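Local coordinates for IPT/TIG domain-containing protein (Bacteroides thetaiotaomicron, PDB 3TC9) that probably acts as an auxiliary nutrient-binding protein, joining an immunoglobulin-like domain to a six-bladed beta-propeller, though its exact ligand is unknown, at residues I48-T51 against D56-V59; K81-N86 against I92-A97; D118-Y123 against N420-K425; Y153-G156 against P160-L163. All coordinates share one frame; numbering follows the deposited sequence.

Contact 1. Residues I48-T51 against D56-V59; sequences IKVT and DSKV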
loop_
_atom_site.group_PDB
_atom_site.type_symbol
_atom_site.label_atom_id
_atom_site.label_comp_id
_atom_site.label_asym_id
_atom_site.label_seq_id
_atom_site.Cartn_x
_atom_site.Cartn_y
_atom_site.Cartn_z
ATOM N N ILE B 48 25.132 33.693 -12.861
ATOM C CA ILE B 48 23.719 33.282 -12.774
ATOM C C ILE B 48 23.548 32.320 -11.607
ATOM O O ILE B 48 24.274 31.334 -11.510
ATOM C CB ILE B 48 23.133 32.679 -14.077
ATOM C CG1 ILE B 48 23.511 33.531 -15.327
ATOM C CG2 ILE B 48 21.614 32.507 -13.950
ATOM C CD1 ILE B 48 23.120 32.901 -16.654
ATOM N N LYS B 49 22.577 32.615 -10.735
ATOM C CA LYS B 49 22.233 31.750 -9.607
ATOM C C LYS B 49 20.771 31.346 -9.716
ATOM O O LYS B 49 19.887 32.206 -9.645
ATOM C CB LYS B 49 22.517 32.437 -8.255
ATOM C CG LYS B 49 22.090 31.614 -7.045
ATOM C CD LYS B 49 22.666 32.141 -5.738
ATOM C CE LYS B 49 21.764 33.150 -5.051
ATOM N NZ LYS B 49 22.551 34.031 -4.137
ATOM N N VAL B 50 20.517 30.037 -9.894
ATOM C CA VAL B 50 19.146 29.516 -9.900
ATOM C C VAL B 50 18.935 28.701 -8.597
ATOM O O VAL B 50 19.777 27.905 -8.209
ATOM C CB VAL B 50 18.827 28.709 -11.189
ATOM C CG1 VAL B 50 17.415 28.117 -11.149
ATOM C CG2 VAL B 50 19.012 29.583 -12.432
ATOM N N THR B 51 17.829 28.941 -7.927
ATOM C CA THR B 51 17.382 28.268 -6.709
ATOM C C THR B 51 16.048 27.599 -7.013
ATOM O O THR B 51 15.139 28.301 -7.449
ATOM C CB THR B 51 17.242 29.275 -5.542
ATOM O OG1 THR B 51 18.296 30.256 -5.561
ATOM C CG2 THR B 51 17.180 28.593 -4.191
ATOM N N ASP B 56 20.207 25.175 -4.413
ATOM C CA ASP B 56 21.023 25.641 -5.538
ATOM C C ASP B 56 20.986 24.650 -6.691
ATOM O O ASP B 56 21.246 23.465 -6.512
ATOM C CB ASP B 56 22.482 25.913 -5.133
ATOM C CG ASP B 56 23.265 26.641 -6.236
ATOM O OD1 ASP B 56 22.905 27.820 -6.562
ATOM O OD2 ASP B 56 24.202 26.025 -6.806
ATOM N N SER B 57 20.665 25.164 -7.871
ATOM C CA SER B 57 20.531 24.455 -9.142
ATOM C C SER B 57 21.658 24.914 -10.064
ATOM O O SER B 57 21.740 26.105 -10.366
ATOM C CB SER B 57 19.159 24.762 -9.744
ATOM O OG SER B 57 18.977 24.166 -11.015
ATOM N N LYS B 58 22.561 23.993 -10.466
ATOM C CA LYS B 58 23.714 24.326 -11.307
ATOM C C LYS B 58 23.278 24.690 -12.745
ATOM O O LYS B 58 22.567 23.922 -13.398
ATOM C CB LYS B 58 24.717 23.166 -11.324
ATOM C CG LYS B 58 25.194 22.713 -9.928
ATOM C CD LYS B 58 26.710 22.607 -9.859
ATOM C CE LYS B 58 27.217 22.027 -8.562
ATOM N NZ LYS B 58 28.651 21.633 -8.677
ATOM N N VAL B 59 23.664 25.890 -13.192
ATOM C CA VAL B 59 23.412 26.438 -14.529
ATOM C C VAL B 59 24.474 25.827 -15.420
ATOM O O VAL B 59 25.665 25.871 -15.078
ATOM C CB VAL B 59 23.427 27.994 -14.512
ATOM C CG1 VAL B 59 23.266 28.584 -15.923
ATOM C CG2 VAL B 59 22.335 28.507 -13.588
HETATM O O HOH W 1 22.798 28.403 -9.599
#

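Contact 2. Residues K81-N86 against I92-A97; sequences KLSILN and IANTEA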
loop_
_atom_site.group_PDB
_atom_site.type_symbol
_atom_site.label_atom_id
_atom_site.label_comp_id
_atom_site.label_asym_id
_atom_site.label_seq_id
_atom_site.Cartn_x
_atom_site.Cartn_y
_atom_site.Cartn_z
ATOM N N LYS B 81 13.624 30.509 -8.338
ATOM C CA LYS B 81 14.187 31.848 -8.172
ATOM C C LYS B 81 15.440 31.960 -9.013
ATOM O O LYS B 81 16.153 30.977 -9.169
ATOM C CB LYS B 81 14.508 32.141 -6.697
ATOM C CG LYS B 81 13.287 32.146 -5.776
ATOM C CD LYS B 81 13.701 32.577 -4.385
ATOM C CE LYS B 81 12.579 32.491 -3.377
ATOM N NZ LYS B 81 11.505 33.486 -3.617
ATOM N N LEU B 82 15.677 33.126 -9.599
ATOM C CA LEU B 82 16.871 33.409 -10.404
ATOM C C LEU B 82 17.470 34.765 -9.973
ATOM O O LEU B 82 16.741 35.746 -9.811
ATOM C CB LEU B 82 16.559 33.405 -11.919
ATOM C CG LEU B 82 17.721 33.708 -12.886
ATOM C CD1 LEU B 82 17.473 33.080 -14.214
ATOM C CD2 LEU B 82 17.888 35.207 -13.116
ATOM N N SER B 83 18.791 34.804 -9.821
ATOM C CA SER B 83 19.532 36.012 -9.492
ATOM C C SER B 83 20.689 36.152 -10.425
ATOM O O SER B 83 21.339 35.151 -10.757
ATOM C CB SER B 83 20.055 35.961 -8.054
ATOM O OG SER B 83 19.043 36.214 -7.100
ATOM N N ILE B 84 20.941 37.380 -10.851
ATOM C CA ILE B 84 22.139 37.747 -11.606
ATOM C C ILE B 84 23.095 38.330 -10.541
ATOM O O ILE B 84 22.677 39.088 -9.645
ATOM C CB ILE B 84 21.886 38.697 -12.829
ATOM C CG1 ILE B 84 20.871 38.102 -13.833
ATOM C CG2 ILE B 84 23.196 39.097 -13.535
ATOM C CD1 ILE B 84 21.145 36.712 -14.458
ATOM N N LEU B 85 24.335 37.898 -10.585
ATOM C CA LEU B 85 25.351 38.310 -9.607
ATOM C C LEU B 85 26.400 39.205 -10.214
ATOM O O LEU B 85 26.538 39.272 -11.432
ATOM C CB LEU B 85 26.056 37.054 -9.025
ATOM C CG LEU B 85 25.172 35.867 -8.649
ATOM C CD1 LEU B 85 26.016 34.658 -8.409
ATOM C CD2 LEU B 85 24.346 36.163 -7.397
ATOM N N ASN B 86 27.157 39.879 -9.351
ATOM C CA ASN B 86 28.310 40.671 -9.729
ATOM C C ASN B 86 29.554 39.756 -9.577
ATOM O O ASN B 86 29.396 38.570 -9.267
ATOM C CB ASN B 86 28.395 41.986 -8.889
ATOM C CG ASN B 86 28.602 41.848 -7.393
ATOM O OD1 ASN B 86 28.998 40.805 -6.857
ATOM N ND2 ASN B 86 28.435 42.952 -6.690
ATOM N N ILE B 92 22.546 41.242 -7.895
ATOM C CA ILE B 92 22.329 42.585 -8.427
ATOM C C ILE B 92 20.947 42.699 -9.102
ATOM O O ILE B 92 20.490 43.804 -9.357
ATOM C CB ILE B 92 23.483 43.087 -9.347
ATOM C CG1 ILE B 92 23.842 42.077 -10.474
ATOM C CG2 ILE B 92 24.681 43.496 -8.472
ATOM C CD1 ILE B 92 24.774 42.604 -11.520
ATOM N N ALA B 93 20.297 41.583 -9.388
ATOM C CA ALA B 93 18.974 41.528 -10.016
ATOM C C ALA B 93 18.336 40.222 -9.639
ATOM O O ALA B 93 19.014 39.217 -9.607
ATOM C CB ALA B 93 19.087 41.671 -11.531
ATOM N N ASN B 94 17.066 40.268 -9.247
ATOM C CA ASN B 94 16.290 39.132 -8.794
ATOM C C ASN B 94 14.948 38.966 -9.537
ATOM O O ASN B 94 14.223 39.946 -9.768
ATOM C CB ASN B 94 16.001 39.301 -7.303
ATOM C CG ASN B 94 17.173 39.015 -6.410
ATOM O OD1 ASN B 94 17.331 37.910 -5.904
ATOM N ND2 ASN B 94 17.978 40.023 -6.137
ATOM N N THR B 95 14.589 37.703 -9.838
ATOM C CA THR B 95 13.297 37.369 -10.438
ATOM C C THR B 95 12.825 36.008 -9.901
ATOM O O THR B 95 13.550 35.325 -9.181
ATOM C CB THR B 95 13.329 37.458 -11.997
ATOM O OG1 THR B 95 11.999 37.402 -12.499
ATOM C CG2 THR B 95 14.140 36.359 -12.645
ATOM N N GLU B 96 11.593 35.660 -10.213
ATOM C CA GLU B 96 10.960 34.425 -9.781
ATOM C C GLU B 96 10.014 33.934 -10.873
ATOM O O GLU B 96 9.438 34.750 -11.611
ATOM C CB GLU B 96 10.189 34.721 -8.479
ATOM C CG GLU B 96 9.977 33.515 -7.576
ATOM C CD GLU B 96 9.374 33.802 -6.211
ATOM O OE1 GLU B 96 9.565 34.924 -5.674
ATOM O OE2 GLU B 96 8.745 32.867 -5.659
ATOM N N ALA B 97 9.842 32.615 -10.980
ATOM C CA ALA B 97 8.890 32.028 -11.926
ATOM C C ALA B 97 7.467 32.085 -11.338
ATOM O O ALA B 97 7.317 32.024 -10.113
ATOM C CB ALA B 97 9.278 30.594 -12.231
#

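Contact 3. Residues D118-Y123 against N420-K425; sequences DGNTKY and NRRIRK. With PO4 (phosphate ion), chain Q.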
loop_
_atom_site.group_PDB
_atom_site.type_symbol
_atom_site.label_atom_id
_atom_site.label_comp_id
_atom_site.label_asym_id
_atom_site.label_seq_id
_atom_site.Cartn_x
_atom_site.Cartn_y
_atom_site.Cartn_z
ATOM N N ASP B 118 41.011 5.434 5.831
ATOM C CA ASP B 118 42.235 5.329 5.026
ATOM C C ASP B 118 41.901 4.914 3.573
ATOM O O ASP B 118 42.362 3.874 3.106
ATOM C CB ASP B 118 43.244 4.344 5.682
ATOM C CG ASP B 118 44.694 4.614 5.341
ATOM O OD1 ASP B 118 45.135 5.770 5.517
ATOM O OD2 ASP B 118 45.415 3.648 5.001
ATOM N N GLY B 119 41.084 5.722 2.896
ATOM C CA GLY B 119 40.622 5.460 1.532
ATOM C C GLY B 119 39.892 4.136 1.396
ATOM O O GLY B 119 40.177 3.363 0.475
ATOM N N ASN B 120 38.985 3.854 2.368
ATOM C CA ASN B 120 38.161 2.648 2.492
ATOM C C ASN B 120 39.007 1.344 2.455
ATOM O O ASN B 120 38.634 0.372 1.793
ATOM C CB ASN B 120 37.032 2.625 1.439
ATOM C CG ASN B 120 36.061 3.750 1.614
ATOM O OD1 ASN B 120 35.578 4.033 2.720
ATOM N ND2 ASN B 120 35.777 4.432 0.531
ATOM N N THR B 121 40.116 1.322 3.206
ATOM C CA THR B 121 41.015 0.154 3.300
ATOM C C THR B 121 40.936 -0.486 4.707
ATOM O O THR B 121 41.215 -1.680 4.868
ATOM C CB THR B 121 42.490 0.561 2.980
ATOM O OG1 THR B 121 42.573 1.173 1.692
ATOM C CG2 THR B 121 43.467 -0.604 3.041
ATOM N N LYS B 122 40.593 0.323 5.723
ATOM C CA LYS B 122 40.550 -0.143 7.103
ATOM C C LYS B 122 39.220 0.197 7.755
ATOM O O LYS B 122 38.463 1.038 7.272
ATOM C CB LYS B 122 41.712 0.478 7.903
ATOM C CG LYS B 122 43.100 0.304 7.280
ATOM C CD LYS B 122 44.108 1.195 7.958
ATOM C CE LYS B 122 45.476 1.102 7.342
ATOM N NZ LYS B 122 46.446 1.966 8.068
ATOM N N TYR B 123 38.912 -0.502 8.825
ATOM C CA TYR B 123 37.679 -0.304 9.584
ATOM C C TYR B 123 37.889 -0.834 10.996
ATOM O O TYR B 123 38.716 -1.732 11.211
ATOM C CB TYR B 123 36.464 -0.984 8.889
ATOM C CG TYR B 123 36.396 -2.496 9.033
ATOM C CD1 TYR B 123 37.195 -3.328 8.254
ATOM C CD2 TYR B 123 35.495 -3.092 9.907
ATOM C CE1 TYR B 123 37.124 -4.715 8.374
ATOM C CE2 TYR B 123 35.390 -4.475 10.008
ATOM C CZ TYR B 123 36.215 -5.285 9.252
ATOM O OH TYR B 123 36.119 -6.650 9.376
ATOM N N ASN B 420 32.149 -3.656 1.744
ATOM C CA ASN B 420 32.085 -2.239 2.045
ATOM C C ASN B 420 31.936 -2.008 3.570
ATOM O O ASN B 420 32.045 -0.867 4.014
ATOM C CB ASN B 420 30.981 -1.586 1.231
ATOM C CG ASN B 420 31.375 -1.538 -0.209
ATOM O OD1 ASN B 420 32.555 -1.397 -0.551
ATOM N ND2 ASN B 420 30.425 -1.729 -1.084
ATOM N N ARG B 421 31.730 -3.093 4.361
ATOM C CA ARG B 421 31.647 -3.102 5.830
ATOM C C ARG B 421 30.562 -2.145 6.339
ATOM O O ARG B 421 30.665 -1.575 7.432
ATOM C CB ARG B 421 33.015 -2.744 6.488
ATOM C CG ARG B 421 34.229 -3.433 5.882
ATOM C CD ARG B 421 34.216 -4.893 6.177
ATOM N NE ARG B 421 35.304 -5.585 5.511
ATOM C CZ ARG B 421 35.423 -6.902 5.457
ATOM N NH1 ARG B 421 34.524 -7.683 6.043
ATOM N NH2 ARG B 421 36.431 -7.450 4.807
ATOM N N ARG B 422 29.503 -2.015 5.550
ATOM C CA ARG B 422 28.397 -1.115 5.823
ATOM C C ARG B 422 27.048 -1.769 5.659
ATOM O O ARG B 422 26.908 -2.749 4.934
ATOM C CB ARG B 422 28.469 0.088 4.848
ATOM C CG ARG B 422 29.620 1.083 5.115
ATOM C CD ARG B 422 29.946 1.804 3.836
ATOM N NE ARG B 422 30.927 2.897 3.958
ATOM C CZ ARG B 422 32.190 2.822 3.528
ATOM N NH1 ARG B 422 32.661 1.691 3.019
ATOM N NH2 ARG B 422 32.993 3.873 3.622
ATOM N N ILE B 423 26.042 -1.158 6.305
ATOM C CA ILE B 423 24.627 -1.456 6.151
ATOM C C ILE B 423 24.133 -0.402 5.162
ATOM O O ILE B 423 24.227 0.803 5.430
ATOM C CB ILE B 423 23.814 -1.506 7.487
ATOM C CG1 ILE B 423 24.437 -2.495 8.512
ATOM C CG2 ILE B 423 22.328 -1.819 7.229
ATOM C CD1 ILE B 423 24.507 -3.974 8.109
ATOM N N ARG B 424 23.705 -0.835 3.993
ATOM C CA ARG B 424 23.211 0.121 3.004
ATOM C C ARG B 424 21.701 0.238 3.132
ATOM O O ARG B 424 21.046 -0.656 3.671
ATOM C CB ARG B 424 23.634 -0.269 1.586
ATOM C CG ARG B 424 25.109 -0.635 1.446
ATOM C CD ARG B 424 26.068 0.561 1.418
ATOM N NE ARG B 424 25.840 1.451 0.278
ATOM C CZ ARG B 424 26.254 1.224 -0.968
ATOM N NH1 ARG B 424 26.884 0.092 -1.275
ATOM N NH2 ARG B 424 26.001 2.100 -1.923
ATOM N N LYS B 425 21.146 1.359 2.696
ATOM C CA LYS B 425 19.708 1.563 2.744
ATOM C C LYS B 425 19.169 1.856 1.339
ATOM O O LYS B 425 19.838 2.532 0.561
ATOM C CB LYS B 425 19.369 2.704 3.713
ATOM C CG LYS B 425 17.871 3.004 3.860
ATOM C CD LYS B 425 17.667 4.238 4.719
ATOM C CE LYS B 425 16.259 4.765 4.712
ATOM N NZ LYS B 425 15.919 5.517 3.474
HETATM P P PO4 Q . 36.273 -11.082 6.012
HETATM O O1 PO4 Q . 36.421 -10.240 4.691
HETATM O O2 PO4 Q . 36.234 -12.614 5.639
HETATM O O3 PO4 Q . 34.981 -10.674 6.777
HETATM O O4 PO4 Q . 37.457 -10.839 7.020
#

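Contact 4. Residues Y153-G156 against P160-L163; sequences YLVG and PTRL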
loop_
_atom_site.group_PDB
_atom_site.type_symbol
_atom_site.label_atom_id
_atom_site.label_comp_id
_atom_site.label_asym_id
_atom_site.label_seq_id
_atom_site.Cartn_x
_atom_site.Cartn_y
_atom_site.Cartn_z
ATOM N N TYR B 153 18.432 -7.495 14.317
ATOM C CA TYR B 153 19.568 -8.378 14.574
ATOM C C TYR B 153 20.246 -8.774 13.276
ATOM O O TYR B 153 19.601 -8.835 12.213
ATOM C CB TYR B 153 19.128 -9.630 15.357
ATOM C CG TYR B 153 18.741 -9.319 16.785
ATOM C CD1 TYR B 153 19.698 -9.284 17.794
ATOM C CD2 TYR B 153 17.426 -9.010 17.120
ATOM C CE1 TYR B 153 19.357 -8.958 19.105
ATOM C CE2 TYR B 153 17.067 -8.710 18.432
ATOM C CZ TYR B 153 18.036 -8.697 19.426
ATOM O OH TYR B 153 17.696 -8.397 20.719
ATOM N N LEU B 154 21.548 -9.060 13.369
ATOM C CA LEU B 154 22.368 -9.498 12.241
ATOM C C LEU B 154 23.365 -10.556 12.713
ATOM O O LEU B 154 23.807 -10.509 13.860
ATOM C CB LEU B 154 23.089 -8.310 11.543
ATOM C CG LEU B 154 24.201 -7.530 12.315
ATOM C CD1 LEU B 154 25.598 -8.180 12.140
ATOM C CD2 LEU B 154 24.319 -6.117 11.801
ATOM N N VAL B 155 23.741 -11.486 11.824
ATOM C CA VAL B 155 24.768 -12.497 12.066
ATOM C C VAL B 155 25.829 -12.247 11.006
ATOM O O VAL B 155 25.494 -11.770 9.932
ATOM C CB VAL B 155 24.272 -13.970 12.122
ATOM C CG1 VAL B 155 23.422 -14.215 13.364
ATOM C CG2 VAL B 155 23.534 -14.388 10.852
ATOM N N GLY B 156 27.087 -12.525 11.321
ATOM C CA GLY B 156 28.185 -12.196 10.424
ATOM C C GLY B 156 29.205 -13.266 10.153
ATOM O O GLY B 156 30.386 -12.939 10.013
ATOM N N PRO B 160 30.859 -11.288 14.990
ATOM C CA PRO B 160 29.795 -11.431 15.994
ATOM C C PRO B 160 28.364 -11.155 15.533
ATOM O O PRO B 160 28.122 -10.481 14.531
ATOM C CB PRO B 160 30.174 -10.386 17.051
ATOM C CG PRO B 160 31.590 -10.063 16.814
ATOM C CD PRO B 160 31.786 -10.197 15.360
ATOM N N THR B 161 27.409 -11.692 16.319
ATOM C CA THR B 161 25.981 -11.461 16.221
ATOM C C THR B 161 25.781 -10.108 16.859
ATOM O O THR B 161 26.264 -9.871 17.971
ATOM C CB THR B 161 25.205 -12.601 16.866
ATOM O OG1 THR B 161 25.558 -13.800 16.168
ATOM C CG2 THR B 161 23.688 -12.382 16.806
ATOM N N ARG B 162 25.167 -9.181 16.127
ATOM C CA ARG B 162 25.054 -7.834 16.638
ATOM C C ARG B 162 23.615 -7.331 16.592
ATOM O O ARG B 162 22.744 -7.972 15.999
ATOM C CB ARG B 162 26.012 -6.916 15.861
ATOM C CG ARG B 162 27.474 -7.360 16.040
ATOM C CD ARG B 162 28.466 -6.373 15.506
ATOM N NE ARG B 162 28.478 -5.154 16.302
ATOM C CZ ARG B 162 29.313 -4.141 16.103
ATOM N NH1 ARG B 162 30.208 -4.190 15.124
ATOM N NH2 ARG B 162 29.264 -3.074 16.884
ATOM N N LEU B 163 23.363 -6.193 17.284
ATOM C CA LEU B 163 22.048 -5.575 17.357
ATOM C C LEU B 163 22.109 -4.113 16.924
ATOM O O LEU B 163 22.947 -3.356 17.411
ATOM C CB LEU B 163 21.490 -5.700 18.797
ATOM C CG LEU B 163 20.264 -4.871 19.151
ATOM C CD1 LEU B 163 19.033 -5.337 18.371
ATOM C CD2 LEU B 163 20.025 -4.843 20.649
HETATM O O HOH W 2 27.568 -13.922 13.487
#

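Contact 1. Residues I48-T51 against D56-V59
Ser57 N donates to Val50 O at 2.9 Å, the only direct hydrogen bond between residues 48-51 and 56-59. Its reciprocal is missing, and a single water fills the place: it accepts from Val50 N at 2.8 Å and reaches Ser57 O at 2.6 Å. Asp56 OD1 lies farther from the same water, and because acceptors outnumber its protons the water's hold on each oxygen is uncertain. The carboxylate of Asp56 comes back toward the partner strand because its CG points away from the backbone N (chi1 -169°), and OD1 sits 3.9 Å from Lys49 CG. Past the water the contact turns apolar. Val59 CG2 meets Val50 CG2 at 3.7 Å, the two side chains crossing at about a right angle, and the same methyl stands 4.1 Å from Ile48 CG2. On the other branch of Val50, CG1 rests 4.0 Å from Ser57 CB. A second shell backs these groups: Cys69 packs on both Val50 and Ser57, Leu67 on Ile48, and Ser57 OG bonds to Val70 O. The ammonium of Lys49 is drawn to Glu91, with which it forms a salt bridge, and not to Asp56. This hairpin of the IPT/TIG domain thus illustrates how strands drifting apart can stay coupled: water bridges the polar backbone atoms while branched aliphatic side chains close the gap beyond it, so the pairing passes from hydrogen bonding to packing within a few residues.

Contact 2. Residues K81-N86 against I92-A97
A classic beta bulge, with Ile92 and Ala93 both facing Ile84, lies near the turn end of this hairpin, whose strand 91-96 is the outermost of the immunoglobulin-like sheet on that side. Ile84 O takes a nearly straight bond from Ile92 N at 2.8 Å and a weak one from Ala93 N at 3.5 Å, while Ile84 N donates to Ala93 O. Farther along, Leu82 and Thr95 form a regular hydrogen-bonded pair. Its two bonds are not alike: Thr95 N approaches Leu82 O at 2.9 Å almost head-on, whereas Leu82 N lies well above the plane of the Thr95 carbonyl, 3.1 Å from its oxygen. At the bulge the side chain of Ile92 places CG1 between its backbone N and carbonyl carbon (chi1 52°), which folds that branch against Ile84 O at 3.3 Å and leaves CG2 beside Asn86 CB at 4.0 Å. The amide of Asn86 bonds instead to Glu90 N in the connecting turn. Thr95 CG2 meets Leu82 CB at 3.9 Å on the face shared with Ile84 and Ala93, which Val18, Ile20 and Phe12 help to cover. On the reverse face Lys81 and Glu96 run side by side, and NZ reaches OE1 at 3.2 Å in a salt bridge with a weak hydrogen bond. The chemistry is therefore divided by face: apolar groups turn into the domain, and a pair of opposite charges, probably modest in strength, links the exposed Lys81 and Glu96 on the other.

Contact 3. Residues D118-Y123 against N420-K425
Tyr123 and Arg421 keep their CA atoms 7.6 Å apart, so the loop 118-123 stands off from the start of strand 422-428 and no backbone bond joins them; side chains span the gap. Arg421 comes over one face of the Tyr123 ring, its CD 3.8 Å from the ring centroid in a CH-pi contact. Bent at chi2 (-69°), the chain then carries its guanidinium almost parallel to the ring, the planes 11° apart, with NE 3.5 Å from Tyr123 CE1. Beyond the ring the guanidinium grips a phosphate ion, probably from the crystallisation liquor: NH2 bonds to O1 at 2.8 Å and NH1 to O3 at 3.1 Å. Putting an alanine at Arg421 would probably uncover that face of the tyrosine and deprive the phosphate of two hydrogen bonds. The second link is made by Arg422, whose NH2 donates to Asn120 OD1 at 2.7 Å. The oxygen lies in the guanidinium plane, but the donor sits above the amide plane, and the two flat groups stand 78° apart. NH1 of Arg422 turns back to Asn420 O at 2.8 Å, while Tyr387 adds a cation-pi contact. Strand 422-428, the chain's last, runs between strands 107-113 and 412-417, so the propeller's first strand shares a blade with its last ones, the closure that seals such rings; the loop that follows 107-113 brings Asn120 and Tyr123 against the residues that lead into strand 422-428.

Contact 4. Residues Y153-G156 against P160-L163
Pro160 turns its carbonyl O to within 4.2 Å of Leu154 CD1 without a backbone bond across; near it, Gly156 N gives its hydrogen to a water at 2.6 Å. The same water is weakly bonded to Thr161 OG1. Thr161 and Val155 lie side by side and point the same way, OG1 being 3.5 Å from Val155 CG1, while Thr161 CA makes a CA-H...O contact of 3.3 Å with Leu154 O. Arg162 forms the hydrogen-bonded pair with Leu154: its N donates to Leu154 O at 3.0 Å, and its O accepts from Leu154 N at 3.1 Å. A chi1 of 67° swings the Leu154 side chain alongside that of Arg162, CD1 coming 4.0 Å from Arg162 CB. The guanidinium of Arg162 leads away from Leu154 to a salt bridge with Asp127 and a hydrogen bond to Lys126 O. Leu163 ends the walk by placing CD1 over one face of the Tyr153 ring, 3.7 Å from its centroid and 15° off the normal, a CH-pi contact; Phe216 meets the same ring edge-to-face. A serine in place of Tyr153 would probably leave Leu163 CD1 without the aromatic face beneath it and Phe216 without its partner. Strands 151-156 and 159-165 are the middle pair of an antiparallel meander between 141-145 and 170-175, the up-and-down blade from which a beta-propeller is built.

How the contacts relate
The four contacts fall into two pairs, one in each domain. Contacts 1 and 2, with centres about 10 Å apart, are two hairpins of the IPT/TIG domain, joined because strands 48-52 and 80-85 are neighbours in its sheet: Lys49 N lies 2.8 Å from Ser83 O, a probable hydrogen bond. Contacts 3 and 4 belong to the propeller, with centres about 17 Å apart, and touch where Ile423 CD1 packs 4.3 Å from Leu154 CD2; contact 4 is nested within the long chain loop that contact 3 closes. The phosphate held at contact 3 is also bonded by Gln158 and His159, from the turn of contact 4's hairpin, and by Arg418. Contacts 1 and 4 are about 45 Å apart, centre to centre.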